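Local coordinates for protein probable transcriptional regulator (Pseudomonas aeruginosa, PDB 2HR3) that is a probable transcriptional regulator of the MarR family that probably binds DNA as a dimer through winged-helix domains, at residues V39-I44 against R72-G77. Numbering follows the deposited sequence.
Sequences VVLGAI and RELERG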
ATOM      1  N   VAL A  39      -6.101  -4.158   7.487  1.00 58.61           N
ATOM      2  CA  VAL A  39      -5.877  -2.755   7.118  1.00 59.17           C
ATOM      3  C   VAL A  39      -6.441  -1.812   8.177  1.00 57.97           C
ATOM      4  O   VAL A  39      -5.706  -1.006   8.710  1.00 58.09           O
ATOM      5  CB  VAL A  39      -6.585  -2.424   5.747  1.00 60.02           C
ATOM      6  CG1 VAL A  39      -6.660  -0.975   5.491  1.00 60.14           C
ATOM      7  CG2 VAL A  39      -5.907  -3.139   4.587  1.00 63.10           C
ATOM      8  N   VAL A  40      -7.727  -1.963   8.532  1.00 55.51           N
ATOM      9  CA  VAL A  40      -8.302  -1.120   9.571  1.00 54.44           C
ATOM     10  C   VAL A  40      -7.488  -1.237  10.869  1.00 53.84           C
ATOM     11  O   VAL A  40      -7.083  -0.230  11.477  1.00 54.28           O
ATOM     12  CB  VAL A  40      -9.841  -1.433   9.761  1.00 54.64           C
ATOM     13  CG1 VAL A  40     -10.437  -0.692  10.963  1.00 55.95           C
ATOM     14  CG2 VAL A  40     -10.588  -1.080   8.483  1.00 52.62           C
ATOM     15  N   LEU A  41      -7.232  -2.463  11.287  1.00 53.69           N
ATOM     16  CA  LEU A  41      -6.441  -2.763  12.508  1.00 53.96           C
ATOM     17  C   LEU A  41      -5.058  -2.163  12.523  1.00 53.97           C
ATOM     18  O   LEU A  41      -4.547  -1.664  13.558  1.00 54.21           O
ATOM     19  CB  LEU A  41      -6.255  -4.282  12.622  1.00 54.34           C
ATOM     20  CG  LEU A  41      -6.876  -5.169  13.724  1.00 54.89           C
ATOM     21  CD1 LEU A  41      -8.211  -4.709  14.209  1.00 54.75           C
ATOM     22  CD2 LEU A  41      -6.872  -6.572  13.238  1.00 56.84           C
ATOM     23  N   GLY A  42      -4.416  -2.245  11.366  1.00 53.54           N
ATOM     24  CA  GLY A  42      -3.071  -1.795  11.298  1.00 54.16           C
ATOM     25  C   GLY A  42      -3.034  -0.302  11.348  1.00 53.29           C
ATOM     26  O   GLY A  42      -2.135   0.239  11.920  1.00 54.55           O
ATOM     27  N   ALA A  43      -3.972   0.327  10.650  1.00 54.03           N
ATOM     28  CA  ALA A  43      -4.225   1.718  10.732  1.00 56.93           C
ATOM     29  C   ALA A  43      -4.433   2.255  12.144  1.00 58.98           C
ATOM     30  O   ALA A  43      -3.842   3.269  12.516  1.00 62.05           O
ATOM     31  CB  ALA A  43      -5.389   2.053   9.858  1.00 57.53           C
ATOM     32  N   ILE A  44      -5.231   1.577  12.963  1.00 60.53           N
ATOM     33  CA  ILE A  44      -5.449   2.020  14.357  1.00 60.90           C
ATOM     34  C   ILE A  44      -4.168   1.970  15.197  1.00 62.47           C
ATOM     35  O   ILE A  44      -3.965   2.786  16.106  1.00 61.66           O
ATOM     36  CB  ILE A  44      -6.483   1.077  15.039  1.00 60.11           C
ATOM     37  CG1 ILE A  44      -7.888   1.358  14.507  1.00 61.68           C
ATOM     38  CG2 ILE A  44      -6.425   1.167  16.513  1.00 59.38           C
ATOM     39  CD1 ILE A  44      -8.882   0.267  14.723  1.00 58.85           C
ATOM     40  N   ARG A  72     -17.903  -1.919  12.687  1.00 66.08           N
ATOM     41  CA  ARG A  72     -18.924  -2.834  13.140  1.00 67.72           C
ATOM     42  C   ARG A  72     -18.480  -4.290  13.177  1.00 67.25           C
ATOM     43  O   ARG A  72     -18.710  -4.960  14.193  1.00 67.50           O
ATOM     44  CB  ARG A  72     -20.203  -2.654  12.312  1.00 67.97           C
ATOM     45  CG  ARG A  72     -21.003  -1.400  12.760  1.00 70.09           C
ATOM     46  CD  ARG A  72     -22.419  -1.349  12.178  1.00 71.20           C
ATOM     47  NE  ARG A  72     -22.464  -0.628  10.888  1.00 73.81           N
ATOM     48  CZ  ARG A  72     -22.292  -1.168   9.671  1.00 74.63           C
ATOM     49  NH1 ARG A  72     -22.015  -2.465   9.498  1.00 75.21           N
ATOM     50  NH2 ARG A  72     -22.387  -0.389   8.595  1.00 75.66           N
ATOM     51  N   GLU A  73     -17.836  -4.795  12.125  1.00 66.69           N
ATOM     52  CA  GLU A  73     -17.450  -6.232  12.130  1.00 67.80           C
ATOM     53  C   GLU A  73     -16.374  -6.588  13.148  1.00 66.74           C
ATOM     54  O   GLU A  73     -16.379  -7.663  13.752  1.00 66.78           O
ATOM     55  CB  GLU A  73     -16.939  -6.684  10.767  1.00 67.56           C
ATOM     56  CG  GLU A  73     -17.787  -6.257   9.573  1.00 70.18           C
ATOM     57  CD  GLU A  73     -17.106  -6.597   8.250  1.00 71.78           C
ATOM     58  OE1 GLU A  73     -16.460  -7.669   8.211  1.00 76.53           O
ATOM     59  OE2 GLU A  73     -17.184  -5.787   7.274  1.00 77.82           O
ATOM     60  N   LEU A  74     -15.408  -5.684  13.263  1.00 66.43           N
ATOM     61  CA  LEU A  74     -14.289  -5.782  14.201  1.00 65.78           C
ATOM     62  C   LEU A  74     -14.698  -5.853  15.677  1.00 64.77           C
ATOM     63  O   LEU A  74     -14.098  -6.617  16.416  1.00 64.72           O
ATOM     64  CB  LEU A  74     -13.335  -4.586  13.997  1.00 65.90           C
ATOM     65  CG  LEU A  74     -12.441  -4.738  12.767  1.00 66.75           C
ATOM     66  CD1 LEU A  74     -11.592  -3.471  12.578  1.00 64.53           C
ATOM     67  CD2 LEU A  74     -11.552  -6.012  12.872  1.00 65.10           C
ATOM     68  N   GLU A  75     -15.661  -5.029  16.088  1.00 63.58           N
ATOM     69  CA  GLU A  75     -16.242  -5.134  17.425  1.00 64.23           C
ATOM     70  C   GLU A  75     -16.922  -6.508  17.582  1.00 62.21           C
ATOM     71  O   GLU A  75     -16.577  -7.228  18.518  1.00 61.64           O
ATOM     72  CB  GLU A  75     -17.225  -3.980  17.777  1.00 64.18           C
ATOM     73  CG  GLU A  75     -16.603  -2.776  18.612  1.00 66.79           C
ATOM     74  CD  GLU A  75     -17.531  -2.257  19.810  1.00 67.56           C
ATOM     75  OE1 GLU A  75     -18.393  -1.380  19.563  1.00 71.39           O
ATOM     76  OE2 GLU A  75     -17.396  -2.700  20.997  1.00 68.57           O
ATOM     77  N   ARG A  76     -17.836  -6.892  16.682  1.00 60.51           N
ATOM     78  CA  ARG A  76     -18.533  -8.210  16.833  1.00 59.70           C
ATOM     79  C   ARG A  76     -17.504  -9.321  17.081  1.00 58.35           C
ATOM     80  O   ARG A  76     -17.708 -10.153  17.961  1.00 58.63           O
ATOM     81  CB  ARG A  76     -19.408  -8.578  15.634  1.00 59.03           C
ATOM     82  CG  ARG A  76     -20.579  -7.667  15.450  1.00 59.12           C
ATOM     83  N   GLY A  77     -16.380  -9.266  16.356  1.00 56.52           N
ATOM     84  CA  GLY A  77     -15.285 -10.219  16.508  1.00 55.26           C
ATOM     85  C   GLY A  77     -14.263  -9.943  17.602  1.00 54.75           C
ATOM     86  O   GLY A  77     -13.226 -10.601  17.645  1.00 54.04           O
TER
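Leu74 meets Val40 and Leu41 through branched aliphatic ends, with no flat group taking part, so the fit rests on methyls rather than on ring faces or edges. It illustrates how one leucine can join two helices by spreading its fork over neighbouring residues. The CB of Leu74 points at helix 32-46, and its fork opens there. Leu74 CD1 presses on Val40 CG1 at 3.4 Å, a tight methyl contact, and also comes within 4.0 Å of Leu41 CD1. Leu74 CD2 meets Leu41 alone, 3.8 Å from Leu41 CD1. Val40 offers its methyl because CG1 stands anti to the backbone N (chi1 173°), with its CB directed at the other helix. Leu41 starts less favourably: its CB points past the other helix, and two torsions off staggered values (chi1 -113°, chi2 33°) together bring Leu41 CD1 back to Leu74, if the model is exact here. Residues 39-44 and 72-77 thus meet through side chains. Ile80 of the adjoining strand touches both leucines, and Leu67, Leu70 and Leu71, earlier on helix 64-76, pack on Val40. The contact joins the C-terminal end of helix 64-76 to helix 32-46, consistent with the recognition helix of a MarR-type winged helix-turn-helix domain, its two-stranded wing following.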